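Local coordinates for protein peptide methionine sulfoxide reductase MsrA (Corynebacterium diphtheriae, PDB 4D7L) that reduces the S-sulfoxide of methionine, in proteins and as the free amino acid, back to methionine, and so probably repairs oxidatively damaged proteins, at residues I68-Y73 with E137-T142; K78-T83 with V117-D122; G92-I97 with A158-G163; L131-M136 with E178-K183. All blocks are in the same frame, centred on the assembly; numbering follows the deposited sequence.

Contact 1: residues I68-Y73 with E137-T142; sequences IGIGCY and EAHDPT. With PGE (triethylene glycol), chain J.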
loop_
_atom_site.group_PDB
_atom_site.type_symbol
_atom_site.label_atom_id
_atom_site.label_comp_id
_atom_site.label_asym_id
_atom_site.label_seq_id
_atom_site.Cartn_x
_atom_site.Cartn_y
_atom_site.Cartn_z
ATOM N N ILE A 68 0.110 -2.845 -2.810
ATOM C CA ILE A 68 0.420 -1.530 -3.359
ATOM C C ILE A 68 0.695 -0.512 -2.280
ATOM O O ILE A 68 -0.121 -0.343 -1.357
ATOM C CB ILE A 68 -0.757 -1.018 -4.222
ATOM C CG1 ILE A 68 -1.035 -1.999 -5.363
ATOM C CG2 ILE A 68 -0.482 0.401 -4.756
ATOM C CD1 ILE A 68 0.113 -2.131 -6.304
ATOM N N GLY A 69 1.814 0.191 -2.406
ATOM C CA GLY A 69 2.101 1.292 -1.499
ATOM C C GLY A 69 2.211 2.605 -2.254
ATOM O O GLY A 69 3.110 2.779 -3.082
ATOM N N ILE A 70 1.290 3.532 -2.003
ATOM C CA ILE A 70 1.358 4.815 -2.703
ATOM C C ILE A 70 1.133 5.967 -1.743
ATOM O O ILE A 70 0.726 7.048 -2.156
ATOM C CB ILE A 70 0.313 4.899 -3.853
ATOM C CG1 ILE A 70 -1.098 4.655 -3.306
ATOM C CG2 ILE A 70 0.618 3.880 -4.930
ATOM C CD1 ILE A 70 -2.225 4.968 -4.314
ATOM N N GLY A 71 1.424 5.747 -0.466
ATOM C CA GLY A 71 1.229 6.788 0.530
ATOM C C GLY A 71 0.086 6.447 1.472
ATOM O O GLY A 71 -0.175 5.270 1.705
ATOM N N CYS A 72 -0.575 7.468 2.020
ATOM C CA CYS A 72 -1.657 7.260 2.996
ATOM C C CYS A 72 -2.598 6.156 2.545
ATOM O O CYS A 72 -3.285 6.288 1.523
ATOM C CB CYS A 72 -2.446 8.551 3.207
ATOM S SG CYS A 72 -3.968 8.295 4.183
ATOM N N TYR A 73 -2.595 5.028 3.264
ATOM C CA TYR A 73 -3.391 3.908 2.745
ATOM C C TYR A 73 -4.928 4.092 2.802
ATOM O O TYR A 73 -5.648 3.317 2.198
ATOM C CB TYR A 73 -3.017 2.542 3.346
ATOM C CG TYR A 73 -2.940 2.375 4.851
ATOM C CD1 TYR A 73 -3.891 2.947 5.689
ATOM C CD2 TYR A 73 -2.099 1.401 5.390
ATOM C CE1 TYR A 73 -3.869 2.718 7.060
ATOM C CE2 TYR A 73 -2.086 1.133 6.748
ATOM C CZ TYR A 73 -2.979 1.791 7.579
ATOM O OH TYR A 73 -2.980 1.510 8.933
ATOM N N GLU A 137 -0.219 6.054 -11.708
ATOM C CA GLU A 137 -0.879 7.301 -12.089
ATOM C C GLU A 137 -1.581 7.962 -10.899
ATOM O O GLU A 137 -2.067 9.094 -10.998
ATOM C CB GLU A 137 -1.860 7.046 -13.237
ATOM C CG GLU A 137 -1.146 6.579 -14.512
ATOM C CD GLU A 137 -2.067 6.427 -15.716
ATOM O OE1 GLU A 137 -3.293 6.347 -15.525
ATOM O OE2 GLU A 137 -1.555 6.393 -16.856
ATOM N N ALA A 138 -1.630 7.256 -9.774
ATOM C CA ALA A 138 -2.291 7.787 -8.582
ATOM C C ALA A 138 -1.366 8.445 -7.559
ATOM O O ALA A 138 -1.845 8.919 -6.534
ATOM C CB ALA A 138 -3.074 6.684 -7.896
ATOM N N HIS A 139 -0.055 8.473 -7.801
ATOM C CA HIS A 139 0.829 9.111 -6.834
ATOM C C HIS A 139 2.090 9.558 -7.555
ATOM O O HIS A 139 2.237 9.303 -8.742
ATOM C CB HIS A 139 1.151 8.159 -5.664
ATOM C CG HIS A 139 2.143 7.089 -5.992
ATOM N ND1 HIS A 139 1.973 6.215 -7.044
ATOM C CD2 HIS A 139 3.312 6.739 -5.395
ATOM C CE1 HIS A 139 3.008 5.388 -7.095
ATOM N NE2 HIS A 139 3.836 5.690 -6.113
ATOM N N ASP A 140 2.986 10.220 -6.835
ATOM C CA ASP A 140 4.279 10.598 -7.372
ATOM C C ASP A 140 5.286 9.550 -6.924
ATOM O O ASP A 140 5.612 9.462 -5.716
ATOM C CB ASP A 140 4.673 11.987 -6.871
ATOM C CG ASP A 140 6.007 12.473 -7.447
ATOM O OD1 ASP A 140 6.797 11.670 -7.965
ATOM O OD2 ASP A 140 6.241 13.686 -7.396
ATOM N N PRO A 141 5.749 8.728 -7.869
ATOM C CA PRO A 141 6.618 7.611 -7.482
ATOM C C PRO A 141 8.102 8.005 -7.443
ATOM O O PRO A 141 8.945 7.123 -7.585
ATOM C CB PRO A 141 6.376 6.594 -8.584
ATOM C CG PRO A 141 6.200 7.502 -9.828
ATOM C CD PRO A 141 5.436 8.706 -9.319
ATOM N N THR A 142 8.412 9.291 -7.287
ATOM C CA THR A 142 9.804 9.738 -7.324
ATOM C C THR A 142 10.252 10.400 -6.026
ATOM O O THR A 142 11.361 10.957 -5.967
ATOM C CB THR A 142 10.041 10.773 -8.461
ATOM O OG1 THR A 142 9.364 12.002 -8.121
ATOM C CG2 THR A 142 9.541 10.242 -9.838
HETATM C C1 PGE J . 3.615 9.052 -12.358
HETATM O O1 PGE J . 2.852 9.898 -11.510
HETATM C C2 PGE J . 2.760 8.657 -13.544
HETATM O O2 PGE J . 2.478 9.815 -14.302
#
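Following strand 64-69, just before the Gly-Cys-Tyr of the MsrA active-site signature, Ile70 packs against His139 in the loop after helix 128-137. Its CG2 methyl sits over the middle of the imidazole, 3.5 Å from the ring centroid and 15° off the normal, which makes a well-centred CH-pi contact. The ring atom closest to Ile70 CG2 is His139 ND1 at 3.4 Å, while Ile70 CB stands 3.6 Å from His139 CG. The other branch of the isoleucine goes elsewhere: with CG1 set between the backbone N and the carbonyl carbon (chi1 57°), CD1 is carried to Ala138, where it meets CB at 4.1 Å. The far face of the imidazole has the backbone N of Pro141 toward its rim. Both ring nitrogens are also held, ND1 by the carbonyl of Ala135 and NE2 by the hydroxyl of Ser157, and these two bonds fix how the ring is turned. Past Ile70 the chain goes through Gly71 to Cys72, the predicted catalytic cysteine and N-cap of helix 73-81, which is joined here in a disulfide to Cys226. Beyond His139, the loop is shaped by an Asx turn in which Asp140 OD1 accepts from Thr142 N at 3.0 Å. The same oxygen takes a second bond, from Thr142 OG1 at 2.6 Å. A triethylene glycol, probably left from crystallisation, donates from its O1 to His139 O at 2.9 Å and rests against the ring of Pro141.

Contact 2: residues K78-T83 with V117-D122; sequences KLFWET and VEVVYD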
loop_
_atom_site.group_PDB
_atom_site.type_symbol
_atom_site.label_atom_id
_atom_site.label_comp_id
_atom_site.label_asym_id
_atom_site.label_seq_id
_atom_site.Cartn_x
_atom_site.Cartn_y
_atom_site.Cartn_z
ATOM N N LYS A 78 -9.477 3.133 -0.818
ATOM C CA LYS A 78 -10.730 3.557 -1.470
ATOM C C LYS A 78 -10.569 3.534 -2.991
ATOM O O LYS A 78 -11.457 3.061 -3.716
ATOM C CB LYS A 78 -11.152 4.948 -0.965
ATOM C CG LYS A 78 -12.476 5.516 -1.555
ATOM C CD LYS A 78 -12.822 6.821 -0.809
ATOM C CE LYS A 78 -13.966 7.648 -1.418
ATOM N NZ LYS A 78 -15.037 6.873 -2.075
ATOM N N LEU A 79 -9.436 4.038 -3.467
ATOM C CA LEU A 79 -9.129 4.035 -4.902
ATOM C C LEU A 79 -9.257 2.638 -5.485
ATOM O O LEU A 79 -9.857 2.422 -6.554
ATOM C CB LEU A 79 -7.701 4.552 -5.131
ATOM C CG LEU A 79 -7.235 4.514 -6.588
ATOM C CD1 LEU A 79 -7.904 5.662 -7.359
ATOM C CD2 LEU A 79 -5.725 4.569 -6.670
ATOM N N PHE A 80 -8.703 1.668 -4.773
ATOM C CA PHE A 80 -8.725 0.317 -5.318
ATOM C C PHE A 80 -10.032 -0.436 -5.089
ATOM O O PHE A 80 -10.464 -1.159 -5.998
ATOM C CB PHE A 80 -7.524 -0.479 -4.780
ATOM C CG PHE A 80 -6.240 -0.086 -5.447
ATOM C CD1 PHE A 80 -6.016 -0.452 -6.771
ATOM C CD2 PHE A 80 -5.298 0.704 -4.795
ATOM C CE1 PHE A 80 -4.859 -0.054 -7.437
ATOM C CE2 PHE A 80 -4.115 1.098 -5.447
ATOM C CZ PHE A 80 -3.902 0.725 -6.771
ATOM N N TRP A 81 -10.722 -0.262 -3.954
ATOM C CA TRP A 81 -11.971 -1.033 -3.818
ATOM C C TRP A 81 -13.019 -0.506 -4.789
ATOM O O TRP A 81 -13.967 -1.213 -5.123
ATOM C CB TRP A 81 -12.539 -1.082 -2.367
ATOM C CG TRP A 81 -13.296 0.121 -1.848
ATOM C CD1 TRP A 81 -14.472 0.655 -2.331
ATOM C CD2 TRP A 81 -12.993 0.843 -0.650
ATOM N NE1 TRP A 81 -14.869 1.726 -1.537
ATOM C CE2 TRP A 81 -13.980 1.849 -0.494
ATOM C CE3 TRP A 81 -11.960 0.746 0.303
ATOM C CZ2 TRP A 81 -13.958 2.766 0.570
ATOM C CZ3 TRP A 81 -11.930 1.662 1.359
ATOM C CH2 TRP A 81 -12.934 2.651 1.492
ATOM N N GLU A 82 -12.846 0.725 -5.255
ATOM C CA GLU A 82 -13.767 1.280 -6.254
ATOM C C GLU A 82 -13.383 0.930 -7.688
ATOM O O GLU A 82 -14.077 1.301 -8.628
ATOM C CB GLU A 82 -13.858 2.801 -6.088
ATOM C CG GLU A 82 -14.618 3.157 -4.786
ATOM C CD GLU A 82 -14.808 4.649 -4.558
ATOM O OE1 GLU A 82 -14.163 5.461 -5.267
ATOM O OE2 GLU A 82 -15.590 4.996 -3.638
ATOM N N THR A 83 -12.304 0.183 -7.860
ATOM C CA THR A 83 -11.877 -0.202 -9.205
ATOM C C THR A 83 -12.586 -1.446 -9.714
ATOM O O THR A 83 -12.573 -2.462 -9.038
ATOM C CB THR A 83 -10.370 -0.466 -9.228
ATOM O OG1 THR A 83 -9.692 0.725 -8.830
ATOM C CG2 THR A 83 -9.922 -0.869 -10.631
ATOM N N VAL A 117 -1.789 -1.348 0.613
ATOM C CA VAL A 117 -3.102 -1.867 0.290
ATOM C C VAL A 117 -2.962 -3.246 -0.328
ATOM O O VAL A 117 -2.262 -3.411 -1.336
ATOM C CB VAL A 117 -3.857 -0.972 -0.712
ATOM C CG1 VAL A 117 -5.279 -1.546 -0.995
ATOM C CG2 VAL A 117 -3.956 0.458 -0.203
ATOM N N GLU A 118 -3.586 -4.229 0.310
ATOM C CA GLU A 118 -3.752 -5.559 -0.256
ATOM C C GLU A 118 -4.889 -5.473 -1.276
ATOM O O GLU A 118 -6.006 -5.127 -0.916
ATOM C CB GLU A 118 -4.093 -6.568 0.837
ATOM C CG GLU A 118 -4.474 -7.965 0.293
ATOM C CD GLU A 118 -5.025 -8.896 1.360
ATOM O OE1 GLU A 118 -5.603 -8.414 2.367
ATOM O OE2 GLU A 118 -4.889 -10.125 1.183
ATOM N N VAL A 119 -4.592 -5.738 -2.542
ATOM C CA VAL A 119 -5.591 -5.666 -3.599
ATOM C C VAL A 119 -5.829 -7.061 -4.174
ATOM O O VAL A 119 -4.953 -7.641 -4.819
ATOM C CB VAL A 119 -5.149 -4.719 -4.715
ATOM C CG1 VAL A 119 -6.242 -4.603 -5.782
ATOM C CG2 VAL A 119 -4.827 -3.364 -4.138
ATOM N N VAL A 120 -7.000 -7.605 -3.913
ATOM C CA VAL A 120 -7.351 -8.899 -4.459
ATOM C C VAL A 120 -8.255 -8.691 -5.661
ATOM O O VAL A 120 -9.280 -8.033 -5.548
ATOM C CB VAL A 120 -8.060 -9.762 -3.428
ATOM C CG1 VAL A 120 -8.377 -11.126 -4.014
ATOM C CG2 VAL A 120 -7.181 -9.897 -2.173
ATOM N N TYR A 121 -7.904 -9.267 -6.808
ATOM C CA TYR A 121 -8.650 -8.935 -8.023
ATOM C C TYR A 121 -8.955 -10.153 -8.878
ATOM O O TYR A 121 -8.291 -11.180 -8.785
ATOM C CB TYR A 121 -7.880 -7.890 -8.851
ATOM C CG TYR A 121 -6.537 -8.387 -9.351
ATOM C CD1 TYR A 121 -5.416 -8.363 -8.524
ATOM C CD2 TYR A 121 -6.393 -8.890 -10.640
ATOM C CE1 TYR A 121 -4.186 -8.816 -8.967
ATOM C CE2 TYR A 121 -5.164 -9.357 -11.091
ATOM C CZ TYR A 121 -4.067 -9.311 -10.252
ATOM O OH TYR A 121 -2.856 -9.784 -10.697
ATOM N N ASP A 122 -9.988 -10.005 -9.706
ATOM C CA ASP A 122 -10.382 -10.997 -10.692
ATOM C C ASP A 122 -9.635 -10.693 -11.985
ATOM O O ASP A 122 -9.937 -9.700 -12.652
ATOM C CB ASP A 122 -11.899 -10.940 -10.936
ATOM C CG ASP A 122 -12.383 -11.972 -11.968
ATOM O OD1 ASP A 122 -11.554 -12.569 -12.705
ATOM O OD2 ASP A 122 -13.613 -12.151 -12.065
#
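Phe80, Val119 and Val117 make up this contact, with the phenyl ring of helix 73-81 laid on Val119 and brushing Val117 of strand 114-121. Phe80 contributes the most surface. Its CG lies beside its own backbone N (chi1 -76°), a setting that sends the ring down to the sheet. There Val119 presents one methyl, CG2, to a face of the ring, 4.2 Å from the centroid and 25° off the normal. That CH-pi contact is shifted toward the root of the side chain: Val119 CG2 is 3.8 Å from Phe80 CG and still 4.0 Å from Phe80 CB, and the two side chains cross at about a right angle. Val117, two residues back and therefore on the same side of the strand, adds a looser touch, its CG1 reaching Phe80 CD2 at 4.4 Å. On the opposite face of the ring lies CD2 of Leu79, toward the rim, so the phenyl is sandwiched between a residue of its own helix and the sheet. The helix ends straight after Phe80 and Trp81, and the hydroxyl of Thr83 reaches back to donate to Leu79 O at 2.8 Å. Everything that touches across the contact is buried and apolar. Around it, Ile68 of the adjacent strand 64-69 and Ala135 of helix 128-137 also reach the phenyl. Helix 73-81 links strands 64-69 and 86-94, which run parallel with antiparallel strand 114-121 between them, a split beta-alpha-beta unit whose helix packs here on the inserted strand.

Contact 3: residues G92-I97 with A158-G163; sequences GFAGGI and AIYTAG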
loop_
_atom_site.group_PDB
_atom_site.type_symbol
_atom_site.label_atom_id
_atom_site.label_comp_id
_atom_site.label_asym_id
_atom_site.label_seq_id
_atom_site.Cartn_x
_atom_site.Cartn_y
_atom_site.Cartn_z
ATOM N N GLY A 92 -2.671 -2.349 5.620
ATOM C CA GLY A 92 -1.759 -2.899 6.592
ATOM C C GLY A 92 -0.344 -2.528 6.216
ATOM O O GLY A 92 -0.095 -1.491 5.593
ATOM N N PHE A 93 0.574 -3.421 6.569
ATOM C CA PHE A 93 1.999 -3.100 6.609
ATOM C C PHE A 93 2.840 -4.203 5.989
ATOM O O PHE A 93 2.637 -5.391 6.274
ATOM C CB PHE A 93 2.436 -2.891 8.066
ATOM C CG PHE A 93 1.450 -2.078 8.873
ATOM C CD1 PHE A 93 1.248 -0.734 8.581
ATOM C CD2 PHE A 93 0.729 -2.656 9.909
ATOM C CE1 PHE A 93 0.325 0.030 9.309
ATOM C CE2 PHE A 93 -0.192 -1.904 10.644
ATOM C CZ PHE A 93 -0.386 -0.554 10.341
ATOM N N ALA A 94 3.779 -3.812 5.142
ATOM C CA ALA A 94 4.709 -4.769 4.558
ATOM C C ALA A 94 5.954 -4.042 4.067
ATOM O O ALA A 94 5.935 -2.818 3.887
ATOM C CB ALA A 94 4.048 -5.556 3.408
ATOM N N GLY A 95 7.034 -4.800 3.871
ATOM C CA GLY A 95 8.241 -4.239 3.289
ATOM C C GLY A 95 9.322 -3.996 4.305
ATOM O O GLY A 95 10.474 -3.723 3.923
ATOM N N GLY A 96 8.933 -4.048 5.582
ATOM C CA GLY A 96 9.831 -3.848 6.712
ATOM C C GLY A 96 10.151 -5.167 7.401
ATOM O O GLY A 96 10.106 -6.218 6.776
ATOM N N ILE A 97 10.438 -5.124 8.695
ATOM C CA ILE A 97 10.918 -6.310 9.396
ATOM C C ILE A 97 10.068 -6.669 10.635
ATOM O O ILE A 97 9.919 -7.846 10.961
ATOM C CB ILE A 97 12.394 -6.134 9.827
ATOM C CG1 ILE A 97 12.932 -7.380 10.544
ATOM C CG2 ILE A 97 12.557 -4.929 10.717
ATOM C CD1 ILE A 97 13.055 -8.624 9.641
ATOM N N ALA A 158 5.714 1.482 -3.320
ATOM C CA ALA A 158 6.073 0.060 -3.388
ATOM C C ALA A 158 5.065 -0.771 -4.171
ATOM O O ALA A 158 3.869 -0.444 -4.238
ATOM C CB ALA A 158 6.249 -0.537 -1.964
ATOM N N ILE A 159 5.572 -1.841 -4.774
ATOM C CA ILE A 159 4.740 -2.910 -5.317
ATOM C C ILE A 159 5.331 -4.232 -4.841
ATOM O O ILE A 159 6.467 -4.570 -5.193
ATOM C CB ILE A 159 4.684 -2.906 -6.855
ATOM C CG1 ILE A 159 4.128 -1.577 -7.379
ATOM C CG2 ILE A 159 3.803 -4.073 -7.359
ATOM C CD1 ILE A 159 4.308 -1.395 -8.887
ATOM N N TYR A 160 4.584 -4.981 -4.031
ATOM C CA TYR A 160 5.045 -6.324 -3.648
ATOM C C TYR A 160 4.156 -7.363 -4.312
ATOM O O TYR A 160 2.942 -7.232 -4.310
ATOM C CB TYR A 160 5.036 -6.511 -2.123
ATOM C CG TYR A 160 5.806 -5.421 -1.374
ATOM C CD1 TYR A 160 7.089 -5.046 -1.771
ATOM C CD2 TYR A 160 5.236 -4.768 -0.281
ATOM C CE1 TYR A 160 7.803 -4.031 -1.090
ATOM C CE2 TYR A 160 5.929 -3.761 0.401
ATOM C CZ TYR A 160 7.199 -3.405 -0.012
ATOM O OH TYR A 160 7.861 -2.422 0.649
ATOM N N THR A 161 4.760 -8.392 -4.891
ATOM C CA THR A 161 3.988 -9.359 -5.660
ATOM C C THR A 161 3.797 -10.700 -4.935
ATOM O O THR A 161 4.492 -11.019 -3.966
ATOM C CB THR A 161 4.643 -9.595 -7.025
ATOM O OG1 THR A 161 5.985 -10.062 -6.837
ATOM C CG2 THR A 161 4.668 -8.300 -7.828
ATOM N N ALA A 162 2.814 -11.470 -5.383
ATOM C CA ALA A 162 2.459 -12.710 -4.706
ATOM C C ALA A 162 2.062 -13.796 -5.701
ATOM O O ALA A 162 1.863 -13.533 -6.891
ATOM C CB ALA A 162 1.314 -12.463 -3.716
ATOM N N GLY A 163 1.915 -15.015 -5.206
ATOM C CA GLY A 163 1.463 -16.111 -6.049
ATOM C C GLY A 163 2.597 -16.890 -6.678
ATOM O O GLY A 163 3.770 -16.598 -6.449
#
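Tyr160 points its phenol at the backbone of Ala94 and Gly95, lying oblique to both, so that the encounter is neither a stack nor an edge-on approach. The chain end of the ring meets Ala94: the methyl CB is 4.0 Å from Tyr160 CD2. A little farther along, Tyr160 CE2 comes within 3.6 Å of Ala94 O. The hydroxyl end is closer still, with Tyr160 OH 3.2 Å from Gly95 CA. Gly95, which has no side chain and a positive phi of 104°, gives the phenol room for this approach just where the chain turns out of strand 86-94. Tyr160 CG lies beside its backbone N (chi1 -53°), which swings the ring off its own strand and across the sheet. The hydroxyl is hydrogen-bonded to Glu195 OE2, so a polar partner on strand 195-198 anchors the buried ring tip. Ala94 also packs on Ile116 and Leu199. Strands 86-94 and 158-161 are not neighbours: 114-121 and 64-69 run between them. Ala94 CA is nevertheless 8.4 Å from Tyr160 CA, which implies a strongly curled sheet, and Tyr160 reaches across its concave side, passing Tyr67 of strand 64-69 and Thr114 and Ile116 of strand 114-121.

Contact 4: residues L131-M136 with E178-K183; sequences LVVKAM and EHYAPK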
loop_
_atom_site.group_PDB
_atom_site.type_symbol
_atom_site.label_atom_id
_atom_site.label_comp_id
_atom_site.label_asym_id
_atom_site.label_seq_id
_atom_site.Cartn_x
_atom_site.Cartn_y
_atom_site.Cartn_z
ATOM N N LEU A 131 -3.484 -2.661 -12.908
ATOM C CA LEU A 131 -3.424 -2.221 -11.517
ATOM C C LEU A 131 -2.092 -1.520 -11.236
ATOM O O LEU A 131 -2.044 -0.556 -10.467
ATOM C CB LEU A 131 -3.633 -3.415 -10.561
ATOM C CG LEU A 131 -5.066 -3.994 -10.592
ATOM C CD1 LEU A 131 -5.142 -5.257 -9.770
ATOM C CD2 LEU A 131 -6.051 -2.959 -10.031
ATOM N N VAL A 132 -1.008 -2.003 -11.839
ATOM C CA VAL A 132 0.269 -1.293 -11.676
ATOM C C VAL A 132 0.177 0.112 -12.263
ATOM O O VAL A 132 0.612 1.097 -11.644
ATOM C CB VAL A 132 1.462 -2.069 -12.322
ATOM C CG1 VAL A 132 2.731 -1.214 -12.325
ATOM C CG2 VAL A 132 1.721 -3.389 -11.573
ATOM N N VAL A 133 -0.414 0.220 -13.446
ATOM C CA VAL A 133 -0.566 1.528 -14.096
ATOM C C VAL A 133 -1.437 2.445 -13.237
ATOM O O VAL A 133 -1.118 3.631 -13.040
ATOM C CB VAL A 133 -1.176 1.388 -15.517
ATOM C CG1 VAL A 133 -1.644 2.744 -16.053
ATOM C CG2 VAL A 133 -0.164 0.746 -16.471
ATOM N N LYS A 134 -2.519 1.892 -12.691
ATOM C CA LYS A 134 -3.406 2.695 -11.855
ATOM C C LYS A 134 -2.665 3.236 -10.634
ATOM O O LYS A 134 -2.805 4.400 -10.283
ATOM C CB LYS A 134 -4.616 1.888 -11.394
ATOM C CG LYS A 134 -5.687 2.779 -10.778
ATOM C CD LYS A 134 -6.901 1.977 -10.397
ATOM C CE LYS A 134 -8.093 2.342 -11.244
ATOM N NZ LYS A 134 -8.831 3.504 -10.676
ATOM N N ALA A 135 -1.872 2.386 -9.994
ATOM C CA ALA A 135 -1.048 2.836 -8.868
ATOM C C ALA A 135 -0.068 3.938 -9.278
ATOM O O ALA A 135 0.064 4.951 -8.585
ATOM C CB ALA A 135 -0.296 1.689 -8.281
ATOM N N MET A 136 0.643 3.724 -10.386
ATOM C CA MET A 136 1.624 4.702 -10.873
ATOM C C MET A 136 0.973 6.064 -11.127
ATOM O O MET A 136 1.543 7.111 -10.800
ATOM C CB MET A 136 2.310 4.211 -12.158
ATOM C CG MET A 136 3.474 3.261 -11.894
ATOM S SD MET A 136 4.851 4.037 -11.006
ATOM C CE MET A 136 5.694 4.927 -12.311
ATOM N N GLU A 178 9.439 1.099 -15.298
ATOM C CA GLU A 178 10.546 1.683 -16.034
ATOM C C GLU A 178 10.120 2.438 -17.293
ATOM O O GLU A 178 10.823 3.346 -17.750
ATOM C CB GLU A 178 11.557 0.594 -16.425
ATOM N N HIS A 179 8.967 2.073 -17.844
ATOM C CA HIS A 179 8.412 2.770 -18.999
ATOM C C HIS A 179 7.966 4.204 -18.666
ATOM O O HIS A 179 7.843 5.051 -19.554
ATOM C CB HIS A 179 7.232 1.969 -19.548
ATOM C CG HIS A 179 6.999 2.146 -21.014
ATOM N ND1 HIS A 179 7.881 1.684 -21.970
ATOM C CD2 HIS A 179 5.969 2.710 -21.692
ATOM C CE1 HIS A 179 7.409 1.967 -23.172
ATOM N NE2 HIS A 179 6.250 2.586 -23.031
ATOM N N TYR A 180 7.719 4.473 -17.386
ATOM C CA TYR A 180 7.397 5.835 -16.931
ATOM C C TYR A 180 8.635 6.701 -16.674
ATOM O O TYR A 180 8.528 7.922 -16.558
ATOM C CB TYR A 180 6.612 5.803 -15.628
ATOM C CG TYR A 180 5.172 5.496 -15.796
ATOM C CD1 TYR A 180 4.253 6.508 -16.030
ATOM C CD2 TYR A 180 4.721 4.185 -15.720
ATOM C CE1 TYR A 180 2.922 6.228 -16.188
ATOM C CE2 TYR A 180 3.382 3.884 -15.872
ATOM C CZ TYR A 180 2.487 4.906 -16.102
ATOM O OH TYR A 180 1.161 4.601 -16.259
ATOM N N ALA A 181 9.800 6.071 -16.552
ATOM C CA ALA A 181 11.011 6.804 -16.151
ATOM C C ALA A 181 11.325 8.029 -17.045
ATOM O O ALA A 181 11.578 9.131 -16.526
ATOM C CB ALA A 181 12.230 5.831 -16.088
ATOM N N PRO A 182 11.278 7.872 -18.383
ATOM C CA PRO A 182 11.600 9.052 -19.186
ATOM C C PRO A 182 10.598 10.192 -19.023
ATOM O O PRO A 182 10.962 11.360 -19.123
ATOM C CB PRO A 182 11.575 8.517 -20.625
ATOM C CG PRO A 182 11.824 7.053 -20.475
ATOM C CD PRO A 182 11.117 6.672 -19.228
ATOM N N LYS A 183 9.344 9.848 -18.794
ATOM C CA LYS A 183 8.297 10.844 -18.667
ATOM C C LYS A 183 8.500 11.647 -17.383
ATOM O O LYS A 183 8.339 12.856 -17.354
ATOM C CB LYS A 183 6.936 10.152 -18.647
ATOM C CG LYS A 183 6.528 9.526 -19.977
ATOM C CD LYS A 183 5.264 8.676 -19.801
ATOM C CE LYS A 183 4.607 8.323 -21.136
ATOM N NZ LYS A 183 3.344 7.541 -20.951
#
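Met136 and Tyr180 form the tight half of this contact between helices 128-137 and 166-186. Met136 is modelled in two conformers; in the one described its chain is bent at both chi2 (-64°) and chi3, which curls it along the phenol, and the two side chains run past each other in opposite senses. At one end Met136 CB lies over a face of the ring, toward its rim, 4.2 Å from the centroid in a CH-pi contact. At the other end the terminal methyl tucks in at the root of the tyrosine, Met136 CE being 3.6 Å from Tyr180 CB. Between them SD stands oblique to the ring, 5.2 Å from its centroid. The placing of SD and CE is tied to this conformer and so less certain. Met136 is buried, and its methyl also rests on Pro141. The outer half is sparser. Val133 approaches chiefly with its CG1 methyl, 3.4 Å from Tyr180 OH, the two side chains crossing at about a right angle. The hydroxyl of Tyr180, a partly exposed residue, has a weak hydrogen bond to Glu137 OE2, and a triethylene glycol lies near the tyrosine. Just beyond Tyr180 the second helix kinks at Pro182, where Pro182 and Lys183 face solvent. A Met-aromatic contact thus joins two helices that pack on the same face of the mixed sheet, within the helical layer of an alpha/beta sandwich.

From the N terminus, residues 68-73 leave the first strand of the sheet and meet 137-142 only after a long excursion, so contact 1 closes a wide loop. Contact 2 falls wholly within that loop, joining 78-83 to 117-122 and bringing the first helix onto strand 114-121. Contact 3 starts inside both, at 92-97, and ends beyond both, at 158-163, so it crosses each along the chain and joins strands 86-94 and 158-161 over the curled sheet. Contact 4 opens at 131-136, after contact 2 has closed, and crosses contacts 1 and 3 to reach 178-183. Contacts 1 and 2 meet where Ile68 packs on Phe80; contact 4 adjoins them through Ala135, tying helices 73-81 and 128-137 to strand 64-69.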